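Local coordinates for malarial CLPB2 atpase/hsp101 protein (Plasmodium falciparum, PDB 4IRF) that is the N-terminal, probably cargo-binding domain of a ClpB-type AAA+ chaperone thought to use ATP in unfolding and translocating proteins at the parasitophorous vacuole, at residues Gly10-Leu20 with Pro110-Leu118; Leu64-Thr75 with Leu126-Val134. All coordinates share one frame; numbering follows the deposited sequence.

Both contacts lie within the single Clp N-terminal domain that this chain represents, a compact, mostly helical unit, and their centres are about 21 Å apart on opposite sides of the middle of the chain. Along the sequence their segments alternate: 10-20, 64-75, 110-118, 126-134. Contact 1 pins the start of the domain, with helix 14-29, to the beginning of helix 114-121; contact 2 pairs helix 61-74 with helix 125-133. Helices 114-121 and 125-133 follow one another in the chain, and L118 CD1 of the first packs 3.5 Å from F131 CZ of the second. The two sequence halves thus interlock across the domain, each contact joining an early helix to a late one.

Contact 1 of 2, residues Gly10-Leu20 with Pro110-Leu118; sequences GKYLNRTINIL and PKVDVEHLL
R15 grips D113 side-on with two nitrogens, NE to OD1 at 2.8 Å and NH2 to OD2 at 2.7 Å. The guanidinium and carboxylate planes lie only 22° apart, and the extended chain from CG to NE carries the charge out to the acid. D113 OD1 also accepts the backbone N of V114, while K148 of helix 138-151 adds a second positive partner at OD2; with two basic partners the carboxylate probably stays ionised.

Backbone bonds join the loops before the two helices. V112 N donates to K11 O at 2.8 Å and L13 N to V112 O at 3.3 Å, forming a single beta bridge between Y12 and V112. T16 OG1, held beside its own backbone N (chi1 -59°), reaches V112 O from the face opposite L13 N; threonine suits this buried place because OG1 gives V112 O a second donor while its CG2 methyl packs near L117 CD2. K111 NZ bonds G10 O from above the carbonyl plane.

In this Clp N-terminal domain the bridge ties the entry of helix 14-29 to that of helix 114-121; the short helical segments run at 45° to each other.

Apolar contacts fill in around these bonds. V112 CB sits over one face of the Y12 ring, 4.0 Å from its centroid, while Y12 OH bonds E101 of helix 91-106. Further along helix 14-29, branched I19 spans two neighbours: CD1 lies 3.7 Å from V114 CG2, and CG2 meets L117 CD2.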
loop_
_atom_site.group_PDB
_atom_site.type_symbol
_atom_site.label_atom_id
_atom_site.label_comp_id
_atom_site.label_asym_id
_atom_site.label_seq_id
_atom_site.Cartn_x
_atom_site.Cartn_y
_atom_site.Cartn_z
ATOM N N GLY A 10 -19.305 -0.268 4.994
ATOM C CA GLY A 10 -18.421 0.604 4.181
ATOM C C GLY A 10 -17.672 0.022 2.938
ATOM O O GLY A 10 -17.380 -1.118 2.982
ATOM N N LYS A 11 -17.392 0.776 1.890
ATOM C CA LYS A 11 -16.741 0.198 0.704
ATOM C C LYS A 11 -15.285 -0.301 0.954
ATOM O O LYS A 11 -14.812 -1.153 0.266
ATOM C CB LYS A 11 -16.840 1.135 -0.492
ATOM C CG LYS A 11 -15.647 1.379 -1.322
ATOM C CD LYS A 11 -15.874 0.940 -2.755
ATOM C CE LYS A 11 -16.405 2.063 -3.628
ATOM N NZ LYS A 11 -16.362 1.797 -5.103
ATOM N N TYR A 12 -14.626 0.237 1.941
ATOM C CA TYR A 12 -13.311 -0.215 2.294
ATOM C C TYR A 12 -13.394 -1.079 3.466
ATOM O O TYR A 12 -13.992 -0.697 4.366
ATOM C CB TYR A 12 -12.458 0.966 2.667
ATOM C CG TYR A 12 -12.013 1.673 1.473
ATOM C CD1 TYR A 12 -12.870 2.329 0.710
ATOM C CD2 TYR A 12 -10.748 1.591 1.087
ATOM C CE1 TYR A 12 -12.468 2.962 -0.406
ATOM C CE2 TYR A 12 -10.325 2.179 -0.007
ATOM C CZ TYR A 12 -11.213 2.883 -0.765
ATOM O OH TYR A 12 -10.772 3.543 -1.810
ATOM N N LEU A 13 -12.694 -2.203 3.450
ATOM C CA LEU A 13 -12.611 -3.003 4.642
ATOM C C LEU A 13 -11.865 -2.299 5.764
ATOM O O LEU A 13 -11.068 -1.464 5.547
ATOM C CB LEU A 13 -11.944 -4.319 4.387
ATOM C CG LEU A 13 -12.600 -5.249 3.403
ATOM C CD1 LEU A 13 -11.771 -6.472 3.198
ATOM C CD2 LEU A 13 -13.968 -5.608 3.852
ATOM N N ASN A 14 -12.144 -2.721 6.969
ATOM C CA ASN A 14 -11.445 -2.204 8.116
ATOM C C ASN A 14 -9.959 -2.304 7.992
ATOM O O ASN A 14 -9.271 -1.447 8.369
ATOM C CB ASN A 14 -11.765 -2.966 9.339
ATOM C CG ASN A 14 -12.636 -2.242 10.277
ATOM O OD1 ASN A 14 -12.197 -1.412 11.132
ATOM N ND2 ASN A 14 -13.859 -2.602 10.223
ATOM N N ARG A 15 -9.491 -3.464 7.592
ATOM C CA ARG A 15 -8.055 -3.660 7.509
ATOM C C ARG A 15 -7.429 -2.755 6.484
ATOM O O ARG A 15 -6.267 -2.391 6.618
ATOM C CB ARG A 15 -7.698 -5.135 7.264
ATOM C CG ARG A 15 -8.345 -5.793 6.035
ATOM C CD ARG A 15 -7.806 -7.227 5.912
ATOM N NE ARG A 15 -8.371 -8.020 4.818
ATOM C CZ ARG A 15 -8.987 -9.192 5.000
ATOM N NH1 ARG A 15 -9.099 -9.683 6.224
ATOM N NH2 ARG A 15 -9.470 -9.875 3.968
ATOM N N THR A 16 -8.205 -2.353 5.478
ATOM C CA THR A 16 -7.680 -1.470 4.447
ATOM C C THR A 16 -7.557 -0.061 5.028
ATOM O O THR A 16 -6.519 0.607 4.887
ATOM C CB THR A 16 -8.619 -1.480 3.216
ATOM O OG1 THR A 16 -8.721 -2.822 2.715
ATOM C CG2 THR A 16 -8.118 -0.577 2.147
ATOM N N ILE A 17 -8.608 0.362 5.723
ATOM C CA ILE A 17 -8.632 1.678 6.377
ATOM C C ILE A 17 -7.508 1.752 7.422
ATOM O O ILE A 17 -6.834 2.763 7.530
ATOM C CB ILE A 17 -9.965 1.870 7.102
ATOM C CG1 ILE A 17 -11.120 1.987 6.108
ATOM C CG2 ILE A 17 -9.938 3.132 7.947
ATOM C CD1 ILE A 17 -10.969 3.128 5.170
ATOM N N ASN A 18 -7.310 0.677 8.184
ATOM C CA ASN A 18 -6.247 0.664 9.187
ATOM C C ASN A 18 -4.852 0.839 8.585
ATOM O O ASN A 18 -3.995 1.514 9.159
ATOM C CB ASN A 18 -6.315 -0.606 10.043
ATOM C CG ASN A 18 -7.551 -0.637 10.936
ATOM O OD1 ASN A 18 -8.141 0.409 11.251
ATOM N ND2 ASN A 18 -7.943 -1.840 11.363
ATOM N N ILE A 19 -4.626 0.226 7.430
ATOM C CA ILE A 19 -3.395 0.442 6.702
ATOM C C ILE A 19 -3.259 1.920 6.306
ATOM O O ILE A 19 -2.187 2.506 6.454
ATOM C CB ILE A 19 -3.298 -0.455 5.429
ATOM C CG1 ILE A 19 -2.896 -1.871 5.844
ATOM C CG2 ILE A 19 -2.220 0.013 4.500
ATOM C CD1 ILE A 19 -3.275 -2.905 4.830
ATOM N N LEU A 20 -4.332 2.498 5.768
ATOM C CA LEU A 20 -4.304 3.910 5.390
ATOM C C LEU A 20 -4.018 4.805 6.589
ATOM O O LEU A 20 -3.196 5.703 6.506
ATOM C CB LEU A 20 -5.622 4.305 4.747
ATOM C CG LEU A 20 -5.919 3.600 3.437
ATOM C CD1 LEU A 20 -7.336 3.982 2.973
ATOM C CD2 LEU A 20 -4.893 3.995 2.385
ATOM N N PRO A 110 -17.084 -6.579 -3.686
ATOM C CA PRO A 110 -17.915 -5.452 -3.256
ATOM C C PRO A 110 -17.180 -4.553 -2.256
ATOM O O PRO A 110 -17.639 -3.427 -1.993
ATOM C CB PRO A 110 -19.111 -6.140 -2.600
ATOM C CG PRO A 110 -18.531 -7.412 -2.051
ATOM C CD PRO A 110 -17.433 -7.833 -2.998
ATOM N N LYS A 111 -16.046 -5.026 -1.734
ATOM C CA LYS A 111 -15.188 -4.185 -0.896
ATOM C C LYS A 111 -13.744 -4.091 -1.404
ATOM O O LYS A 111 -13.238 -5.013 -2.076
ATOM C CB LYS A 111 -15.157 -4.694 0.541
ATOM C CG LYS A 111 -16.480 -5.172 1.095
ATOM C CD LYS A 111 -17.341 -4.019 1.578
ATOM C CE LYS A 111 -18.478 -4.553 2.451
ATOM N NZ LYS A 111 -19.306 -3.424 2.932
ATOM N N VAL A 112 -13.070 -3.001 -1.024
ATOM C CA VAL A 112 -11.678 -2.800 -1.360
ATOM C C VAL A 112 -10.804 -3.440 -0.271
ATOM O O VAL A 112 -10.844 -3.033 0.877
ATOM C CB VAL A 112 -11.341 -1.297 -1.516
ATOM C CG1 VAL A 112 -9.902 -1.118 -1.957
ATOM C CG2 VAL A 112 -12.276 -0.647 -2.543
ATOM N N ASP A 113 -10.059 -4.476 -0.643
ATOM C CA ASP A 113 -9.204 -5.206 0.296
ATOM C C ASP A 113 -7.742 -4.843 0.065
ATOM O O ASP A 113 -7.394 -4.053 -0.814
ATOM C CB ASP A 113 -9.423 -6.732 0.131
ATOM C CG ASP A 113 -9.129 -7.513 1.408
ATOM O OD1 ASP A 113 -8.310 -7.056 2.223
ATOM O OD2 ASP A 113 -9.721 -8.598 1.594
ATOM N N VAL A 114 -6.865 -5.443 0.856
ATOM C CA VAL A 114 -5.444 -5.158 0.768
ATOM C C VAL A 114 -4.821 -5.446 -0.589
ATOM O O VAL A 114 -3.956 -4.704 -1.026
ATOM C CB VAL A 114 -4.677 -5.903 1.897
ATOM C CG1 VAL A 114 -3.230 -5.518 1.901
ATOM C CG2 VAL A 114 -5.279 -5.547 3.228
ATOM N N GLU A 115 -5.249 -6.523 -1.262
ATOM C CA GLU A 115 -4.688 -6.832 -2.577
ATOM C C GLU A 115 -5.037 -5.745 -3.581
ATOM O O GLU A 115 -4.278 -5.493 -4.519
ATOM C CB GLU A 115 -5.269 -8.141 -3.114
ATOM C CG GLU A 115 -4.856 -9.386 -2.304
ATOM C CD GLU A 115 -5.737 -9.660 -1.090
ATOM O OE1 GLU A 115 -6.531 -8.790 -0.651
ATOM O OE2 GLU A 115 -5.622 -10.796 -0.549
ATOM N N HIS A 116 -6.211 -5.148 -3.425
ATOM C CA HIS A 116 -6.657 -4.106 -4.357
ATOM C C HIS A 116 -5.861 -2.823 -4.132
ATOM O O HIS A 116 -5.460 -2.159 -5.087
ATOM C CB HIS A 116 -8.160 -3.880 -4.196
ATOM C CG HIS A 116 -8.938 -5.149 -4.376
ATOM N ND1 HIS A 116 -9.702 -5.699 -3.371
ATOM C CD2 HIS A 116 -9.001 -6.010 -5.420
ATOM C CE1 HIS A 116 -10.237 -6.833 -3.805
ATOM N NE2 HIS A 116 -9.828 -7.042 -5.042
ATOM N N LEU A 117 -5.584 -2.534 -2.870
ATOM C CA LEU A 117 -4.714 -1.433 -2.500
ATOM C C LEU A 117 -3.324 -1.704 -3.047
ATOM O O LEU A 117 -2.675 -0.807 -3.628
ATOM C CB LEU A 117 -4.721 -1.263 -0.975
ATOM C CG LEU A 117 -3.961 -0.096 -0.402
ATOM C CD1 LEU A 117 -4.448 1.231 -0.995
ATOM C CD2 LEU A 117 -4.167 -0.108 1.085
ATOM N N LEU A 118 -2.867 -2.960 -2.937
ATOM C CA LEU A 118 -1.561 -3.316 -3.476
ATOM C C LEU A 118 -1.503 -3.011 -4.981
ATOM O O LEU A 118 -0.529 -2.420 -5.476
ATOM C CB LEU A 118 -1.220 -4.795 -3.163
ATOM C CG LEU A 118 0.215 -5.198 -3.512
ATOM C CD1 LEU A 118 1.176 -4.785 -2.429
ATOM C CD2 LEU A 118 0.276 -6.697 -3.752
#

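Contact 2 of 2, residues Leu64-Thr75 with Leu126-Val134; sequences LKEYIDIALEQT and LVNEIFNEV
I130 fits as a knob into the hole formed by L64, Y67, I68 and A71. Its two branches divide the work: CG2 lies 3.7 Å from L64 CD1 and also touches Y67 CB, while CD1 reaches the other way to A71 CB at 3.9 Å. CG1 stands anti to the carbonyl carbon (chi1 -69°), and the extended chi2 carries CD1 on toward A71, whose small methyl lets both I130 and L126 come close.

L126 CD1 lies 3.8 Å from A71 CB, and its CD2 meets T75 CG2 tip to tip at 3.7 Å. T75 suits the helix end, because its methyl packs while OG1 bonds A71 O.

At the other end the Y67 ring has E133 CB over one face, 4.2 Å from the centroid in a CH-pi contact, and V134 CG1 comes obliquely to CD2 at 3.8 Å. The aliphatic base of E133 thus serves the packing.

The short segments 64-74 and 126-133 run nearly antiparallel, at 154°, with their axes 10.2 Å apart at the closest approach. I68 also touches S42 and A45 of helix 37-46, and V127 packs against L121 of helix 114-121.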
loop_
_atom_site.group_PDB
_atom_site.type_symbol
_atom_site.label_atom_id
_atom_site.label_comp_id
_atom_site.label_asym_id
_atom_site.label_seq_id
_atom_site.Cartn_x
_atom_site.Cartn_y
_atom_site.Cartn_z
ATOM N N LEU A 64 12.266 -6.404 1.632
ATOM C CA LEU A 64 11.229 -5.439 1.245
ATOM C C LEU A 64 11.233 -4.260 2.214
ATOM O O LEU A 64 11.233 -3.121 1.775
ATOM C CB LEU A 64 9.841 -6.092 1.204
ATOM C CG LEU A 64 8.666 -5.141 0.919
ATOM C CD1 LEU A 64 8.773 -4.492 -0.457
ATOM C CD2 LEU A 64 7.341 -5.867 1.082
ATOM N N LYS A 65 11.247 -4.536 3.521
ATOM C CA LYS A 65 11.269 -3.463 4.540
ATOM C C LYS A 65 12.499 -2.564 4.388
ATOM O O LYS A 65 12.454 -1.357 4.629
ATOM C CB LYS A 65 11.218 -4.036 5.964
ATOM C CG LYS A 65 11.305 -2.961 7.051
ATOM C CD LYS A 65 11.158 -3.525 8.458
ATOM C CE LYS A 65 10.770 -2.427 9.458
ATOM N NZ LYS A 65 11.677 -1.234 9.422
ATOM N N GLU A 66 13.605 -3.169 3.971
ATOM C CA GLU A 66 14.849 -2.447 3.759
ATOM C C GLU A 66 14.744 -1.506 2.545
ATOM O O GLU A 66 15.186 -0.348 2.586
ATOM C CB GLU A 66 15.968 -3.496 3.632
ATOM C CG GLU A 66 17.271 -3.084 2.987
ATOM C CD GLU A 66 18.209 -4.283 2.883
ATOM O OE1 GLU A 66 18.645 -4.789 3.945
ATOM O OE2 GLU A 66 18.474 -4.744 1.748
ATOM N N TYR A 67 14.118 -1.974 1.466
ATOM C CA TYR A 67 13.880 -1.106 0.316
ATOM C C TYR A 67 12.926 0.039 0.703
ATOM O O TYR A 67 13.066 1.181 0.255
ATOM C CB TYR A 67 13.252 -1.904 -0.833
ATOM C CG TYR A 67 14.249 -2.646 -1.719
ATOM C CD1 TYR A 67 15.188 -1.951 -2.469
ATOM C CD2 TYR A 67 14.207 -4.027 -1.838
ATOM C CE1 TYR A 67 16.091 -2.616 -3.297
ATOM C CE2 TYR A 67 15.106 -4.713 -2.659
ATOM C CZ TYR A 67 16.042 -4.001 -3.388
ATOM O OH TYR A 67 16.940 -4.664 -4.208
ATOM N N ILE A 68 11.930 -0.297 1.506
ATOM C CA ILE A 68 10.898 0.693 1.856
ATOM C C ILE A 68 11.524 1.796 2.706
ATOM O O ILE A 68 11.308 2.988 2.450
ATOM C CB ILE A 68 9.710 0.057 2.592
ATOM C CG1 ILE A 68 8.937 -0.853 1.625
ATOM C CG2 ILE A 68 8.778 1.155 3.141
ATOM C CD1 ILE A 68 7.912 -1.715 2.278
ATOM N N ASP A 69 12.324 1.387 3.690
ATOM C CA ASP A 69 12.961 2.337 4.600
ATOM C C ASP A 69 13.952 3.244 3.883
ATOM O O ASP A 69 14.027 4.443 4.171
ATOM C CB ASP A 69 13.584 1.612 5.799
ATOM C CG ASP A 69 12.542 0.963 6.688
ATOM O OD1 ASP A 69 11.352 1.341 6.603
ATOM O OD2 ASP A 69 12.898 0.075 7.482
ATOM N N ILE A 70 14.697 2.695 2.931
ATOM C CA ILE A 70 15.559 3.520 2.090
ATOM C C ILE A 70 14.771 4.596 1.326
ATOM O O ILE A 70 15.160 5.765 1.303
ATOM C CB ILE A 70 16.406 2.656 1.123
ATOM C CG1 ILE A 70 17.537 1.974 1.901
ATOM C CG2 ILE A 70 16.943 3.487 -0.029
ATOM C CD1 ILE A 70 18.048 0.671 1.249
ATOM N N ALA A 71 13.639 4.206 0.743
ATOM C CA ALA A 71 12.790 5.126 -0.002
ATOM C C ALA A 71 12.097 6.144 0.912
ATOM O O ALA A 71 11.927 7.300 0.520
ATOM C CB ALA A 71 11.746 4.350 -0.803
ATOM N N LEU A 72 11.683 5.704 2.101
ATOM C CA LEU A 72 11.112 6.613 3.097
ATOM C C LEU A 72 12.112 7.702 3.457
ATOM O O LEU A 72 11.743 8.867 3.582
ATOM C CB LEU A 72 10.679 5.894 4.359
ATOM C CG LEU A 72 9.452 4.988 4.234
ATOM C CD1 LEU A 72 9.191 4.225 5.506
ATOM C CD2 LEU A 72 8.238 5.868 3.856
ATOM N N GLU A 73 13.381 7.338 3.604
ATOM C CA GLU A 73 14.367 8.328 4.052
ATOM C C GLU A 73 14.722 9.278 2.925
ATOM O O GLU A 73 14.797 10.488 3.130
ATOM C CB GLU A 73 15.622 7.670 4.638
ATOM C CG GLU A 73 15.607 7.514 6.161
ATOM C CD GLU A 73 15.417 8.832 6.907
ATOM O OE1 GLU A 73 15.778 9.892 6.365
ATOM O OE2 GLU A 73 14.898 8.795 8.047
ATOM N N GLN A 74 14.880 8.734 1.726
ATOM C CA GLN A 74 15.154 9.547 0.538
ATOM C C GLN A 74 14.094 10.612 0.291
ATOM O O GLN A 74 14.391 11.702 -0.210
ATOM C CB GLN A 74 15.228 8.668 -0.700
ATOM C CG GLN A 74 16.412 7.743 -0.763
ATOM C CD GLN A 74 16.517 7.101 -2.132
ATOM O OE1 GLN A 74 15.537 6.555 -2.658
ATOM N NE2 GLN A 74 17.696 7.191 -2.734
ATOM N N THR A 75 12.850 10.290 0.621
ATOM C CA THR A 75 11.735 11.187 0.336
ATOM C C THR A 75 11.273 11.968 1.555
ATOM O O THR A 75 10.240 12.645 1.479
ATOM C CB THR A 75 10.538 10.419 -0.282
ATOM O OG1 THR A 75 10.090 9.417 0.637
ATOM C CG2 THR A 75 10.966 9.759 -1.586
ATOM N N LEU A 126 7.821 5.203 -7.498
ATOM C CA LEU A 126 8.722 4.803 -6.426
ATOM C C LEU A 126 8.352 3.421 -5.902
ATOM O O LEU A 126 9.227 2.554 -5.717
ATOM C CB LEU A 126 8.661 5.832 -5.284
ATOM C CG LEU A 126 9.496 5.546 -4.034
ATOM C CD1 LEU A 126 10.947 5.296 -4.439
ATOM C CD2 LEU A 126 9.406 6.749 -3.091
ATOM N N VAL A 127 7.058 3.207 -5.670
ATOM C CA VAL A 127 6.600 1.921 -5.143
ATOM C C VAL A 127 6.838 0.865 -6.202
ATOM O O VAL A 127 7.282 -0.244 -5.883
ATOM C CB VAL A 127 5.110 1.929 -4.783
ATOM C CG1 VAL A 127 4.593 0.501 -4.604
ATOM C CG2 VAL A 127 4.850 2.779 -3.525
ATOM N N ASN A 128 6.586 1.197 -7.469
ATOM C CA ASN A 128 6.749 0.183 -8.492
ATOM C C ASN A 128 8.213 -0.221 -8.708
ATOM O O ASN A 128 8.484 -1.369 -9.043
ATOM C CB ASN A 128 6.122 0.574 -9.811
ATOM C CG ASN A 128 5.748 -0.631 -10.611
ATOM O OD1 ASN A 128 4.960 -1.457 -10.149
ATOM N ND2 ASN A 128 6.331 -0.774 -11.788
ATOM N N GLU A 129 9.137 0.712 -8.500
ATOM C CA GLU A 129 10.573 0.385 -8.547
ATOM C C GLU A 129 10.845 -0.678 -7.497
ATOM O O GLU A 129 11.467 -1.725 -7.759
ATOM C CB GLU A 129 11.414 1.656 -8.328
ATOM C CG GLU A 129 11.447 2.550 -9.596
ATOM C CD GLU A 129 11.946 3.988 -9.374
ATOM O OE1 GLU A 129 12.278 4.381 -8.230
ATOM O OE2 GLU A 129 12.004 4.740 -10.378
ATOM N N ILE A 130 10.319 -0.448 -6.308
ATOM C CA ILE A 130 10.533 -1.386 -5.212
ATOM C C ILE A 130 9.968 -2.766 -5.538
ATOM O O ILE A 130 10.668 -3.777 -5.390
ATOM C CB ILE A 130 9.933 -0.868 -3.906
ATOM C CG1 ILE A 130 10.743 0.353 -3.420
ATOM C CG2 ILE A 130 9.888 -1.982 -2.861
ATOM C CD1 ILE A 130 10.124 1.092 -2.264
ATOM N N PHE A 131 8.704 -2.813 -5.962
ATOM C CA PHE A 131 8.085 -4.082 -6.368
ATOM C C PHE A 131 8.943 -4.822 -7.394
ATOM O O PHE A 131 9.136 -6.032 -7.282
ATOM C CB PHE A 131 6.681 -3.845 -6.940
ATOM C CG PHE A 131 5.629 -3.511 -5.897
ATOM C CD1 PHE A 131 5.932 -3.552 -4.549
ATOM C CD2 PHE A 131 4.334 -3.161 -6.272
ATOM C CE1 PHE A 131 4.969 -3.239 -3.587
ATOM C CE2 PHE A 131 3.338 -2.871 -5.307
ATOM C CZ PHE A 131 3.667 -2.906 -3.963
ATOM N N ASN A 132 9.468 -4.108 -8.384
ATOM C CA ASN A 132 10.210 -4.771 -9.451
ATOM C C ASN A 132 11.539 -5.322 -8.944
ATOM O O ASN A 132 12.103 -6.248 -9.527
ATOM C CB ASN A 132 10.390 -3.853 -10.662
ATOM C CG ASN A 132 9.232 -3.950 -11.654
ATOM O OD1 ASN A 132 8.640 -5.020 -11.853
ATOM N ND2 ASN A 132 8.911 -2.826 -12.291
ATOM N N GLU A 133 12.013 -4.779 -7.829
ATOM C CA GLU A 133 13.271 -5.233 -7.242
ATOM C C GLU A 133 13.112 -6.414 -6.296
ATOM O O GLU A 133 14.081 -7.126 -6.004
ATOM C CB GLU A 133 13.995 -4.085 -6.538
ATOM C CG GLU A 133 14.751 -3.177 -7.491
ATOM C CD GLU A 133 15.609 -3.948 -8.485
ATOM O OE1 GLU A 133 16.189 -5.004 -8.125
ATOM O OE2 GLU A 133 15.715 -3.491 -9.643
ATOM N N VAL A 134 11.916 -6.611 -5.784
ATOM C CA VAL A 134 11.628 -7.784 -5.036
ATOM C C VAL A 134 10.855 -8.767 -5.900
ATOM O O VAL A 134 10.246 -9.671 -5.414
ATOM C CB VAL A 134 10.863 -7.512 -3.737
ATOM C CG1 VAL A 134 11.717 -6.789 -2.753
ATOM C CG2 VAL A 134 9.592 -6.732 -3.992
#